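Local coordinates for Lysine/ornithine decarboxylase (Selenomonas ruminantium, PDB 5GJO), which decarboxylates both L-lysine and L-ornithine to cadaverine and putrescine with similar efficiency, using pyridoxal 5'-phosphate as cofactor, at residues K17-P22 against E373-Y378; Y35-R40 against D232-M237; H41-G46 against A239-I244; I273-R278 against L339-K344; S317-P322 against R332-P337. The protein carries 2 engineered substitutions. All blocks are in the same frame, centred on the assembly; numbering follows the deposited sequence.

Interaction 1 of 5, residues K17-P22 against E373-Y378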
# COMPACT_ATOMS: atom_id res chain seq x y z
N LYS A 17 18.38 -10.08 17.96
CA LYS A 17 18.23 -10.50 19.34
C LYS A 17 17.62 -9.38 20.19
O LYS A 17 16.83 -9.61 21.07
CB LYS A 17 19.58 -10.84 19.93
CG LYS A 17 19.76 -12.28 20.28
CD LYS A 17 21.14 -12.52 20.88
CE LYS A 17 21.97 -13.51 20.08
NZ LYS A 17 23.40 -13.07 19.91
N ARG A 18 18.12 -8.18 19.94
CA ARG A 18 17.68 -6.95 20.58
C ARG A 18 16.34 -6.37 20.14
O ARG A 18 15.58 -5.89 20.95
CB ARG A 18 18.77 -5.91 20.47
CG ARG A 18 18.57 -4.71 21.35
CD ARG A 18 19.85 -3.92 21.44
NE ARG A 18 20.20 -3.26 20.20
CZ ARG A 18 21.21 -3.61 19.41
NH1 ARG A 18 21.43 -2.94 18.31
NH2 ARG A 18 21.98 -4.64 19.70
N ILE A 19 16.08 -6.43 18.85
CA ILE A 19 14.96 -5.76 18.24
C ILE A 19 14.05 -6.74 17.51
O ILE A 19 14.50 -7.43 16.64
CB ILE A 19 15.48 -4.73 17.21
CG1 ILE A 19 16.49 -3.76 17.82
CG2 ILE A 19 14.34 -3.98 16.56
CD1 ILE A 19 17.30 -3.01 16.80
N PRO A 20 12.77 -6.77 17.83
CA PRO A 20 11.91 -7.70 17.11
C PRO A 20 11.75 -7.41 15.63
O PRO A 20 11.50 -6.27 15.23
CB PRO A 20 10.51 -7.54 17.76
CG PRO A 20 10.65 -6.56 18.84
CD PRO A 20 12.02 -5.92 18.81
N THR A 21 11.86 -8.44 14.85
CA THR A 21 11.66 -8.35 13.43
C THR A 21 10.20 -8.16 13.10
O THR A 21 9.36 -8.65 13.87
CB THR A 21 12.19 -9.59 12.71
OG1 THR A 21 11.62 -10.78 13.24
CG2 THR A 21 13.68 -9.65 12.80
N PRO A 22 9.87 -7.62 11.93
CA PRO A 22 10.79 -7.06 10.96
C PRO A 22 11.18 -5.64 11.35
O PRO A 22 10.41 -4.84 11.97
CB PRO A 22 9.92 -7.02 9.71
CG PRO A 22 8.53 -6.79 10.27
CD PRO A 22 8.48 -7.54 11.50
N GLU A 373 23.65 4.14 13.25
CA GLU A 373 24.73 4.90 13.97
C GLU A 373 24.38 5.08 15.46
O GLU A 373 25.28 5.45 16.25
CB GLU A 373 24.99 6.27 13.30
CG GLU A 373 25.72 6.26 12.01
CD GLU A 373 24.92 5.75 10.85
OE1 GLU A 373 25.60 5.53 9.83
OE2 GLU A 373 23.66 5.60 10.96
N ASP A 374 23.16 4.76 15.84
CA ASP A 374 22.78 4.78 17.25
C ASP A 374 22.94 3.42 17.93
O ASP A 374 22.57 3.25 19.06
CB ASP A 374 21.36 5.30 17.43
CG ASP A 374 21.23 6.76 17.10
OD1 ASP A 374 22.24 7.46 17.18
OD2 ASP A 374 20.13 7.20 16.75
N GLN A 375 23.45 2.44 17.19
CA GLN A 375 23.49 1.04 17.68
C GLN A 375 24.92 0.67 17.98
O GLN A 375 25.79 1.15 17.39
CB GLN A 375 23.01 0.01 16.64
CG GLN A 375 21.64 0.36 16.04
CD GLN A 375 20.59 0.58 17.07
OE1 GLN A 375 20.41 -0.23 18.00
NE2 GLN A 375 19.84 1.65 16.90
N PRO A 376 25.11 -0.25 18.92
CA PRO A 376 26.46 -0.65 19.25
C PRO A 376 27.16 -1.33 18.12
O PRO A 376 28.36 -1.29 18.04
CB PRO A 376 26.30 -1.64 20.41
CG PRO A 376 24.88 -2.04 20.45
CD PRO A 376 24.12 -0.86 19.85
N GLU A 377 26.44 -1.95 17.21
CA GLU A 377 27.10 -2.55 16.04
C GLU A 377 27.87 -1.55 15.18
O GLU A 377 28.91 -1.89 14.61
CB GLU A 377 26.09 -3.28 15.15
CG GLU A 377 25.45 -4.51 15.78
CD GLU A 377 24.38 -4.29 16.86
OE1 GLU A 377 23.92 -3.14 17.07
OE2 GLU A 377 23.90 -5.29 17.54
N TYR A 378 27.39 -0.32 15.05
CA TYR A 378 28.12 0.74 14.34
C TYR A 378 29.37 1.09 15.04
O TYR A 378 30.46 1.18 14.44
CB TYR A 378 27.22 1.96 14.21
CG TYR A 378 27.88 3.12 13.61
CD1 TYR A 378 28.21 3.17 12.22
CD2 TYR A 378 28.23 4.20 14.42
CE1 TYR A 378 28.83 4.33 11.68
CE2 TYR A 378 28.91 5.29 13.90
CZ TYR A 378 29.15 5.38 12.54
OH TYR A 378 29.77 6.49 12.02
O HOH W 1 18.55 -0.97 19.81
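R18 reaches E377 and Q375 with CG anti to its backbone N (chi1 -167°) and a bend at chi3, while E377 sets its CG beside its own backbone N and bends at chi2 (75°). The two side chains meet tip to tip. NH1 and NH2 of R18 grip the carboxylate end-on, one nitrogen to each oxygen: R18 NH1 lies 2.8 Å from E377 OE1 and R18 NH2 lies 3.0 Å from E377 OE2, on the syn side of both oxygens. R18 NH1 gives a second bond, 2.9 Å to Q375 OE1, which it meets on a lone pair in the plane of the amide. Guanidinium and amide are nearly coplanar, and a water that accepts from R18 NE and donates to Q375 OE1 fastens a further edge. Over one face, toward its rim, lies P376 CD, 3.7 Å from R18 NH1. R18 ends helix 9-18 and Q375 occupies the N-cap position of helix 376-384, and the salt bridge ties the N-terminal helix to the C-terminal one. T14, one turn earlier, also bonds to E377 OE2. An alanine in place of E377 would probably leave the R18 charge without its mate and T14 without this partner. With several bonds around its rim, the guanidinium is held in position although R18 is exposed, and the buried carboxylate is probably kept ionised by the neighbouring positive charge.

Interaction 2 of 5, residues Y35-R40 against D232-M237; sequences YQFMRR and DLAAMM
Two outer helices of the pyridoxal-binding barrel pack here, F37 and M38 of helix 28-41 meeting L233, A234 and M237 at the start of helix 233-247. F37 and M237 share the larger part of the contact almost equally, with M38 and A234 contributing less. The F37 CG stands anti to the backbone N (chi1 -179°), and the far rim of the ring reaches the first turn of the opposite helix. F37 CZ lies 3.7 Å from A234 N, which sits at the ring edge in its plane, and 3.8 Å from A234 CB; the small alanine lets the ring come this close to the backbone. F37 CE1 is 4.2 Å from L233 CB. Beside it stands the sulfur of M237, its SD 5.0 Å from the centre of the F37 ring and 74° off its normal, a Met-aromatic contact at the edge. In the TIM-barrel fold such helices form the layer around the parallel strands, and these two segments run at 44° to each other with 10.3 Å between their axes, a spacing filled by long apolar side chains. M237 is extended beyond CG, and M38, bent at chi3, crosses it at about a right angle so that M38 CE and M237 CE touch at 3.7 Å. An alanine at F37 would probably open a gap beside A234 and L233 and cost the M237 sulfur its contact with this ring's edge. Y260 packs against F37, M38 and M237 alike, and H41 meets the F37 ring. At the N-cap of the second helix, D232 OD1 accepts from A235 N at 3.0 Å.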
# COMPACT_ATOMS: atom_id res chain seq x y z
N TYR A 35 25.12 11.69 -0.72
CA TYR A 35 24.97 13.10 -0.95
C TYR A 35 26.30 13.66 -1.45
O TYR A 35 26.37 14.40 -2.42
CB TYR A 35 24.52 13.80 0.36
CG TYR A 35 24.21 15.25 0.18
CD1 TYR A 35 22.94 15.67 -0.24
CD2 TYR A 35 25.21 16.19 0.33
CE1 TYR A 35 22.66 17.00 -0.39
CE2 TYR A 35 24.94 17.55 0.16
CZ TYR A 35 23.68 17.95 -0.21
OH TYR A 35 23.34 19.29 -0.39
N GLN A 36 27.38 13.34 -0.77
CA GLN A 36 28.69 13.87 -1.19
C GLN A 36 29.13 13.40 -2.55
O GLN A 36 29.75 14.18 -3.27
CB GLN A 36 29.78 13.59 -0.16
CG GLN A 36 29.51 14.35 1.15
CD GLN A 36 29.28 15.91 1.05
OE1 GLN A 36 29.66 16.61 0.08
NE2 GLN A 36 28.61 16.44 2.07
N PHE A 37 28.87 12.16 -2.91
CA PHE A 37 29.18 11.66 -4.22
C PHE A 37 28.45 12.51 -5.29
O PHE A 37 29.02 12.82 -6.31
CB PHE A 37 28.75 10.21 -4.31
CG PHE A 37 29.01 9.52 -5.62
CD1 PHE A 37 28.09 9.56 -6.62
CD2 PHE A 37 30.15 8.72 -5.78
CE1 PHE A 37 28.28 8.87 -7.81
CE2 PHE A 37 30.33 7.99 -6.96
CZ PHE A 37 29.39 8.07 -7.97
N MET A 38 27.19 12.82 -5.06
CA MET A 38 26.41 13.64 -6.03
C MET A 38 27.00 15.06 -6.11
O MET A 38 27.11 15.63 -7.17
CB MET A 38 24.91 13.70 -5.69
CG MET A 38 24.15 14.51 -6.68
SD MET A 38 22.36 14.20 -6.50
CE MET A 38 22.32 12.70 -7.42
N ARG A 39 27.37 15.64 -4.99
CA ARG A 39 28.07 16.94 -4.96
C ARG A 39 29.38 16.92 -5.72
O ARG A 39 29.70 17.92 -6.39
CB ARG A 39 28.24 17.46 -3.51
CG ARG A 39 26.99 17.78 -2.72
CD ARG A 39 25.99 18.71 -3.46
NE ARG A 39 26.59 20.03 -3.62
CZ ARG A 39 26.69 20.74 -4.74
NH1 ARG A 39 27.27 21.95 -4.65
NH2 ARG A 39 26.18 20.34 -5.90
N ARG A 40 30.14 15.85 -5.58
CA ARG A 40 31.38 15.64 -6.30
C ARG A 40 31.26 15.44 -7.82
O ARG A 40 32.01 16.01 -8.56
CB ARG A 40 32.10 14.46 -5.68
CG ARG A 40 33.46 14.11 -6.21
CD ARG A 40 33.94 12.81 -5.55
NE ARG A 40 33.74 12.85 -4.11
CZ ARG A 40 33.11 11.94 -3.36
NH1 ARG A 40 33.03 12.15 -2.07
NH2 ARG A 40 32.61 10.83 -3.85
N ASP A 232 27.05 3.00 -14.80
CA ASP A 232 28.10 3.57 -13.98
C ASP A 232 27.58 4.93 -13.52
O ASP A 232 27.47 5.82 -14.34
CB ASP A 232 29.32 3.75 -14.86
CG ASP A 232 30.42 4.56 -14.23
OD1 ASP A 232 30.24 5.25 -13.24
OD2 ASP A 232 31.52 4.50 -14.76
N LEU A 233 27.31 5.09 -12.23
CA LEU A 233 26.70 6.35 -11.77
C LEU A 233 27.62 7.52 -11.85
O LEU A 233 27.15 8.62 -12.12
CB LEU A 233 26.13 6.31 -10.34
CG LEU A 233 24.83 5.57 -10.18
CD1 LEU A 233 24.70 5.41 -8.64
CD2 LEU A 233 23.70 6.39 -10.76
N ALA A 234 28.92 7.36 -11.56
CA ALA A 234 29.80 8.45 -11.71
C ALA A 234 29.78 8.98 -13.17
O ALA A 234 29.72 10.19 -13.38
CB ALA A 234 31.24 8.05 -11.32
N ALA A 235 29.85 8.09 -14.12
CA ALA A 235 29.89 8.53 -15.53
C ALA A 235 28.58 9.18 -15.90
O ALA A 235 28.59 10.24 -16.61
CB ALA A 235 30.18 7.42 -16.49
N MET A 236 27.47 8.58 -15.46
CA MET A 236 26.16 9.26 -15.67
C MET A 236 26.15 10.67 -15.13
O MET A 236 25.78 11.66 -15.86
CB MET A 236 25.01 8.46 -15.07
CG MET A 236 23.66 9.18 -15.14
SD MET A 236 22.36 8.16 -14.37
CE MET A 236 21.66 7.26 -15.76
N MET A 237 26.52 10.84 -13.86
CA MET A 237 26.43 12.12 -13.28
C MET A 237 27.44 13.12 -13.96
O MET A 237 27.05 14.30 -14.20
CB MET A 237 26.72 12.05 -11.79
CG MET A 237 25.56 11.34 -11.06
SD MET A 237 25.79 11.42 -9.29
CE MET A 237 24.56 10.15 -8.90

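Interaction 3 of 5, residues H41-G46 against A239-I244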
# COMPACT_ATOMS: atom_id res chain seq x y z
N HIS A 41 30.29 14.65 -8.26
CA HIS A 41 30.16 14.28 -9.68
C HIS A 41 29.17 15.12 -10.43
O HIS A 41 29.21 15.16 -11.64
CB HIS A 41 29.82 12.79 -9.82
CG HIS A 41 30.93 11.90 -9.33
ND1 HIS A 41 32.14 11.84 -9.96
CD2 HIS A 41 31.04 11.13 -8.22
CE1 HIS A 41 32.95 11.04 -9.28
NE2 HIS A 41 32.31 10.61 -8.20
N LEU A 42 28.29 15.78 -9.70
CA LEU A 42 27.29 16.62 -10.29
C LEU A 42 27.27 17.94 -9.52
O LEU A 42 26.27 18.33 -9.00
CB LEU A 42 25.94 15.89 -10.26
CG LEU A 42 24.73 16.50 -10.97
CD1 LEU A 42 25.00 16.88 -12.41
CD2 LEU A 42 23.54 15.56 -10.88
N PRO A 43 28.41 18.63 -9.49
CA PRO A 43 28.47 19.86 -8.70
C PRO A 43 27.52 20.97 -9.13
O PRO A 43 27.02 21.70 -8.29
CB PRO A 43 29.96 20.25 -8.79
CG PRO A 43 30.46 19.62 -10.03
CD PRO A 43 29.72 18.26 -10.03
N ARG A 44 27.24 21.07 -10.42
CA ARG A 44 26.37 22.13 -10.92
C ARG A 44 24.92 22.08 -10.41
O ARG A 44 24.24 23.09 -10.41
CB ARG A 44 26.42 22.20 -12.45
CG ARG A 44 27.71 22.77 -13.02
CD ARG A 44 28.00 24.19 -12.54
NE ARG A 44 26.82 25.04 -12.63
CZ ARG A 44 26.32 25.50 -13.76
NH1 ARG A 44 25.23 26.24 -13.74
NH2 ARG A 44 26.90 25.24 -14.91
N ALA A 45 24.42 20.91 -10.04
CA ALA A 45 23.01 20.78 -9.67
C ALA A 45 22.86 20.70 -8.21
O ALA A 45 23.13 19.62 -7.61
CB ALA A 45 22.39 19.55 -10.34
N GLY A 46 22.35 21.79 -7.62
CA GLY A 46 22.01 21.85 -6.23
C GLY A 46 20.87 20.87 -5.89
O GLY A 46 20.01 20.66 -6.69
N ALA A 239 28.49 13.16 -17.00
CA ALA A 239 27.96 13.48 -18.36
C ALA A 239 26.83 14.47 -18.25
O ALA A 239 26.76 15.44 -19.04
CB ALA A 239 27.50 12.24 -19.07
N ILE A 240 25.98 14.32 -17.25
CA ILE A 240 24.93 15.33 -17.00
C ILE A 240 25.59 16.68 -16.65
O ILE A 240 25.23 17.77 -17.18
CB ILE A 240 23.95 14.84 -15.98
CG1 ILE A 240 23.17 13.62 -16.47
CG2 ILE A 240 22.95 15.88 -15.57
CD1 ILE A 240 22.46 12.85 -15.37
N ASN A 241 26.56 16.64 -15.72
CA ASN A 241 27.23 17.86 -15.27
C ASN A 241 27.91 18.56 -16.47
O ASN A 241 27.78 19.81 -16.59
CB ASN A 241 28.26 17.57 -14.18
CG ASN A 241 28.63 18.77 -13.42
OD1 ASN A 241 27.89 19.31 -12.62
ND2 ASN A 241 29.84 19.25 -13.70
N LYS A 242 28.52 17.76 -17.35
CA LYS A 242 29.27 18.27 -18.52
C LYS A 242 28.27 19.04 -19.42
O LYS A 242 28.57 20.17 -19.93
CB LYS A 242 30.00 17.17 -19.26
CG LYS A 242 30.87 17.68 -20.41
CD LYS A 242 31.37 16.58 -21.29
CE LYS A 242 32.43 17.12 -22.23
NZ LYS A 242 33.08 16.01 -22.98
N GLN A 243 27.08 18.49 -19.58
CA GLN A 243 26.10 19.09 -20.45
C GLN A 243 25.51 20.32 -19.80
O GLN A 243 25.16 21.33 -20.49
CB GLN A 243 25.00 18.07 -20.81
CG GLN A 243 23.95 18.58 -21.80
CD GLN A 243 24.34 18.34 -23.24
OE1 GLN A 243 25.49 18.45 -23.60
NE2 GLN A 243 23.40 17.90 -24.05
N ILE A 244 25.42 20.35 -18.48
CA ILE A 244 24.97 21.55 -17.82
C ILE A 244 26.03 22.67 -17.91
O ILE A 244 25.68 23.82 -18.14
CB ILE A 244 24.64 21.30 -16.32
CG1 ILE A 244 23.40 20.38 -16.16
CG2 ILE A 244 24.38 22.60 -15.56
CD1 ILE A 244 23.34 19.73 -14.84
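A side chain on a helix holds a tight turn here: N241 of helix 233-247 bonds to the loop that links helix 28-41 to barrel strand 45-50, on the outer layer of the pyridoxal-binding barrel. The loop makes a type I beta turn from L42 to A45, and N241 packs against the turn. With CG anti to its backbone N (chi1 -162°), the asparagine brings its amide to the turn, where R44 N donates to N241 OD1 at 2.9 Å with an N-H...O angle of 162°. The donor lies in the plane of the amide group. N241 OD1 also comes to 3.3 Å from P43 CD, and the proline ring crosses the asparagine at about a right angle; P43 suits a turn position where no N-H is needed. Within the same loop, L42 CD1 rests against both isoleucines of the helix, 3.9 Å from I240 CG2 and 4.1 Å from I244 CD1. The same L42 CD1 lies 3.7 Å from N241 N. R44 folds back through bends at chi2 and chi3, and I244 CG2 lies over one face of its guanidinium, 3.7 Å from R44 NH2. The charged end itself is engaged just beyond the segment, by a salt bridge to D245 of the same helix and a bond to the carbonyl oxygen of F248, which follows it. Thus R44 is anchored to the helix at both ends, its backbone N-H by a neutral amide oxygen and its guanidinium by the D245 carboxylate, while I244 CG2 covers part of one face of that guanidinium.

Interaction 4 of 5, residues I273-R278 against L339-K344; sequences IGTKTR and LKIGDK
I341, at the corner of a type II beta turn, rests on the backbone of a bulged strand rather than on side chains. The end of its side chain meets I273 O and G274 CA: I341 CD1 comes to 3.7 Å from I273 O, and with CG1 anti to its carbonyl carbon (chi1 -70°) I341 puts CG1 3.8 Å from G274 CA. A side chain at 274 would point away from the loop. Next along the strand, T275 turns CG2 toward the loop, 3.8 Å from L339 O. The turn runs from K340 to D343, and G342 takes its left-handed position with phi 96°, where a CB would jam against the preceding carbonyl oxygen. D343 reinforces the turn, its OD2 accepting from K340 N at 2.9 Å, and K344 NZ donates to G342 O at 2.9 Å, from above the carbonyl plane. K124 and S120 of the second subunit bond to the carbonyl oxygens of I273 and T275, placing this strand at the dimer interface. I273 and G274 both face I285, a classic beta bulge in strand 266-276, which pairs with strand 283-286, while the backbone of G342 and D343 bonds to V272 and K344 packs on helix 9-18.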
# COMPACT_ATOMS: atom_id res chain seq x y z
N ILE A 273 9.04 -17.16 9.98
CA ILE A 273 8.03 -17.49 10.98
C ILE A 273 7.33 -18.84 10.73
O ILE A 273 6.66 -19.37 11.62
CB ILE A 273 7.00 -16.35 11.27
CG1 ILE A 273 6.23 -15.94 10.03
CG2 ILE A 273 7.66 -15.11 11.85
CD1 ILE A 273 5.08 -15.04 10.36
N GLY A 274 7.47 -19.35 9.51
CA GLY A 274 6.92 -20.67 9.18
C GLY A 274 7.65 -21.28 8.00
O GLY A 274 8.22 -20.57 7.16
N THR A 275 7.66 -22.61 7.97
CA THR A 275 8.12 -23.36 6.83
C THR A 275 7.00 -24.25 6.30
O THR A 275 6.01 -24.56 7.01
CB THR A 275 9.28 -24.27 7.16
OG1 THR A 275 8.88 -25.24 8.16
CG2 THR A 275 10.47 -23.46 7.75
N LYS A 276 7.13 -24.64 5.04
CA LYS A 276 6.31 -25.67 4.43
C LYS A 276 7.27 -26.56 3.66
O LYS A 276 7.71 -26.20 2.61
CB LYS A 276 5.27 -25.05 3.52
CG LYS A 276 4.38 -24.05 4.24
CD LYS A 276 3.50 -23.28 3.30
CE LYS A 276 2.65 -22.26 4.04
NZ LYS A 276 2.08 -22.71 5.34
N THR A 277 7.60 -27.72 4.22
CA THR A 277 8.58 -28.61 3.60
C THR A 277 7.99 -29.69 2.71
O THR A 277 8.73 -30.45 2.07
CB THR A 277 9.46 -29.28 4.66
OG1 THR A 277 8.61 -30.02 5.56
CG2 THR A 277 10.27 -28.25 5.45
N ARG A 278 6.66 -29.80 2.64
CA ARG A 278 6.06 -30.89 1.90
C ARG A 278 6.38 -30.74 0.42
O ARG A 278 6.52 -29.63 -0.11
CB ARG A 278 4.52 -30.87 2.12
CG ARG A 278 3.76 -29.71 1.44
CD ARG A 278 2.26 -30.00 1.59
NE ARG A 278 1.87 -30.07 2.99
CZ ARG A 278 1.51 -29.02 3.73
NH1 ARG A 278 1.14 -29.16 5.01
NH2 ARG A 278 1.55 -27.80 3.22
N LEU A 339 16.27 -23.42 5.50
CA LEU A 339 16.02 -22.51 6.61
C LEU A 339 15.02 -23.08 7.65
O LEU A 339 14.21 -23.97 7.31
CB LEU A 339 15.46 -21.15 6.05
CG LEU A 339 16.32 -20.45 5.01
CD1 LEU A 339 15.61 -19.19 4.50
CD2 LEU A 339 17.68 -20.12 5.57
N LYS A 340 15.08 -22.56 8.86
CA LYS A 340 14.22 -23.01 9.95
C LYS A 340 13.55 -21.79 10.54
O LYS A 340 14.07 -20.66 10.44
CB LYS A 340 14.99 -23.63 11.08
CG LYS A 340 16.12 -24.54 10.71
CD LYS A 340 15.63 -25.92 10.36
CE LYS A 340 16.82 -26.85 10.08
NZ LYS A 340 16.52 -28.16 10.71
N ILE A 341 12.41 -22.03 11.19
CA ILE A 341 11.70 -20.99 11.90
C ILE A 341 12.67 -20.31 12.87
O ILE A 341 13.47 -21.00 13.56
CB ILE A 341 10.51 -21.56 12.67
CG1 ILE A 341 9.46 -21.99 11.66
CG2 ILE A 341 9.95 -20.51 13.66
CD1 ILE A 341 8.24 -22.67 12.31
N GLY A 342 12.63 -18.96 12.88
CA GLY A 342 13.56 -18.21 13.73
C GLY A 342 14.82 -17.70 13.02
O GLY A 342 15.47 -16.75 13.53
N ASP A 343 15.18 -18.28 11.84
CA ASP A 343 16.30 -17.79 11.02
C ASP A 343 15.93 -16.38 10.52
O ASP A 343 14.73 -16.09 10.27
CB ASP A 343 16.63 -18.68 9.81
CG ASP A 343 17.27 -20.06 10.21
OD1 ASP A 343 17.66 -20.23 11.37
OD2 ASP A 343 17.38 -20.89 9.29
N LYS A 344 16.92 -15.51 10.45
CA LYS A 344 16.72 -14.19 9.89
C LYS A 344 17.29 -14.17 8.49
O LYS A 344 18.30 -14.76 8.23
CB LYS A 344 17.39 -13.10 10.73
CG LYS A 344 16.68 -12.80 12.04
CD LYS A 344 16.98 -13.89 13.04
CE LYS A 344 16.25 -13.66 14.35
NZ LYS A 344 14.82 -14.08 14.35

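Interaction 5 of 5, residues S317-P322 against R332-P337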
# COMPACT_ATOMS: atom_id res chain seq x y z
N SER A 317 13.29 -22.37 -3.91
CA SER A 317 12.38 -22.13 -2.77
C SER A 317 11.46 -20.94 -3.01
O SER A 317 11.81 -20.03 -3.74
CB SER A 317 13.16 -21.95 -1.50
OG SER A 317 14.14 -23.00 -1.28
N THR A 318 10.29 -20.96 -2.36
CA THR A 318 9.37 -19.86 -2.41
C THR A 318 9.34 -19.12 -1.06
O THR A 318 9.39 -19.77 -0.03
CB THR A 318 8.02 -20.37 -2.81
OG1 THR A 318 8.04 -20.79 -4.20
CG2 THR A 318 6.90 -19.32 -2.70
N PHE A 319 9.22 -17.78 -1.09
CA PHE A 319 9.13 -16.96 0.10
C PHE A 319 7.84 -16.21 0.01
O PHE A 319 7.57 -15.58 -1.04
CB PHE A 319 10.31 -15.96 0.16
CG PHE A 319 11.62 -16.61 0.48
CD1 PHE A 319 12.35 -17.24 -0.50
CD2 PHE A 319 12.10 -16.62 1.77
CE1 PHE A 319 13.56 -17.82 -0.17
CE2 PHE A 319 13.32 -17.18 2.09
CZ PHE A 319 14.01 -17.86 1.09
N GLY A 320 7.08 -16.22 1.10
CA GLY A 320 5.81 -15.46 1.16
C GLY A 320 5.86 -14.60 2.40
O GLY A 320 6.66 -14.83 3.32
N GLY A 321 4.97 -13.62 2.39
CA GLY A 321 4.81 -12.73 3.51
C GLY A 321 3.79 -13.27 4.51
O GLY A 321 3.25 -14.35 4.36
N PRO A 322 3.53 -12.49 5.57
CA PRO A 322 2.77 -12.97 6.71
C PRO A 322 1.26 -12.77 6.63
O PRO A 322 0.54 -13.16 7.55
CB PRO A 322 3.32 -12.10 7.86
CG PRO A 322 3.63 -10.78 7.18
CD PRO A 322 4.24 -11.23 5.84
N ARG A 332 9.79 -16.78 -5.99
CA ARG A 332 9.55 -18.19 -6.38
C ARG A 332 10.82 -18.73 -7.07
O ARG A 332 11.61 -17.96 -7.67
CB ARG A 332 8.37 -18.25 -7.36
CG ARG A 332 7.05 -17.87 -6.72
CD ARG A 332 5.95 -17.93 -7.78
NE ARG A 332 4.58 -17.80 -7.20
CZ ARG A 332 3.92 -16.64 -7.18
NH1 ARG A 332 4.48 -15.49 -7.64
NH2 ARG A 332 2.70 -16.57 -6.66
N ASP A 333 11.09 -20.00 -6.85
CA ASP A 333 12.27 -20.68 -7.49
C ASP A 333 13.55 -19.99 -7.14
O ASP A 333 14.45 -19.88 -7.93
CB ASP A 333 12.05 -20.83 -8.98
CG ASP A 333 10.73 -21.49 -9.29
OD1 ASP A 333 10.53 -22.63 -8.93
OD2 ASP A 333 9.86 -20.88 -9.89
N PHE A 334 13.65 -19.56 -5.89
CA PHE A 334 14.80 -18.80 -5.39
C PHE A 334 15.75 -19.80 -4.75
O PHE A 334 15.35 -20.55 -3.88
CB PHE A 334 14.31 -17.73 -4.36
CG PHE A 334 15.43 -16.88 -3.80
CD1 PHE A 334 16.26 -17.37 -2.80
CD2 PHE A 334 15.72 -15.67 -4.42
CE1 PHE A 334 17.33 -16.60 -2.32
CE2 PHE A 334 16.78 -14.86 -3.93
CZ PHE A 334 17.56 -15.35 -2.90
N MET A 335 17.01 -19.85 -5.19
CA MET A 335 17.95 -20.82 -4.62
C MET A 335 18.34 -20.43 -3.17
O MET A 335 18.97 -19.38 -2.97
CB MET A 335 19.24 -20.94 -5.46
CG MET A 335 19.02 -21.60 -6.78
SD MET A 335 18.68 -23.39 -6.52
CE MET A 335 20.21 -23.95 -5.91
N ALA A 336 17.93 -21.25 -2.23
CA ALA A 336 18.05 -21.01 -0.84
C ALA A 336 18.50 -22.25 -0.10
O ALA A 336 18.09 -23.40 -0.45
CB ALA A 336 16.75 -20.45 -0.26
N PRO A 337 19.32 -22.03 0.97
CA PRO A 337 19.59 -23.12 1.86
C PRO A 337 18.41 -23.54 2.65
O PRO A 337 17.33 -22.89 2.55
CB PRO A 337 20.72 -22.60 2.72
CG PRO A 337 20.41 -21.16 2.82
CD PRO A 337 19.87 -20.77 1.51
O HOH W 2 15.39 -24.22 0.79
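S317 and F334 form an antiparallel hydrogen-bonded pair, with S317 N 2.7 Å from F334 O and F334 N 2.9 Å from S317 O, the second bond the straighter, although the short strand segments run at 100° to each other. Beyond the pair the side chains take over. The edge of the F319 ring is directed at the face of F334 in an offset edge-to-face stack, planes at 88° and F319 CE1 3.8 Å from F334 CD1. F319 CZ also touches A336 CB at 4.0 Å, where a small residue admits the ring. S317 OG accepts from a water that also donates to P337 O, and it bonds to K315 O as well. T318 lies side by side with R332, T318 OG1 3.7 Å from R332 CA; T318 OG1 is hydrogen-bonded to Q281 OE1, and Q281 NE2 bonds to D333 OD1. F319 also packs on Y284 and L306, and F334 on Y331 and L306. The arrangement is that of a beta hairpin, strands 315-320 and 329-336, whose second strand turns a corner at a G1 beta bulge, D333 and F334 both facing S317 and D333 adopting the positive phi of 57° this needs, within the C-terminal beta domain of this decarboxylase family.

How the interactions relate
From the N terminus, interaction 1 opens first, at the end of helix 9-18, and closes last, on the C-terminal helix, so the other four nest within its loop. Interactions 2 and 3 lie in the barrel and cross along the chain: consecutive segments, 35-40 and 41-46, meet successive turns of helix 233-247, and the two contacts touch where H41 packs on A234 and M237. Both close before interaction 4 opens at strand 266-276. Interaction 5 nests inside interaction 4 and touches it, L339 against F319. These two belong to the beta domain, and their centres are about 35 to 48 Å from those of the barrel pair.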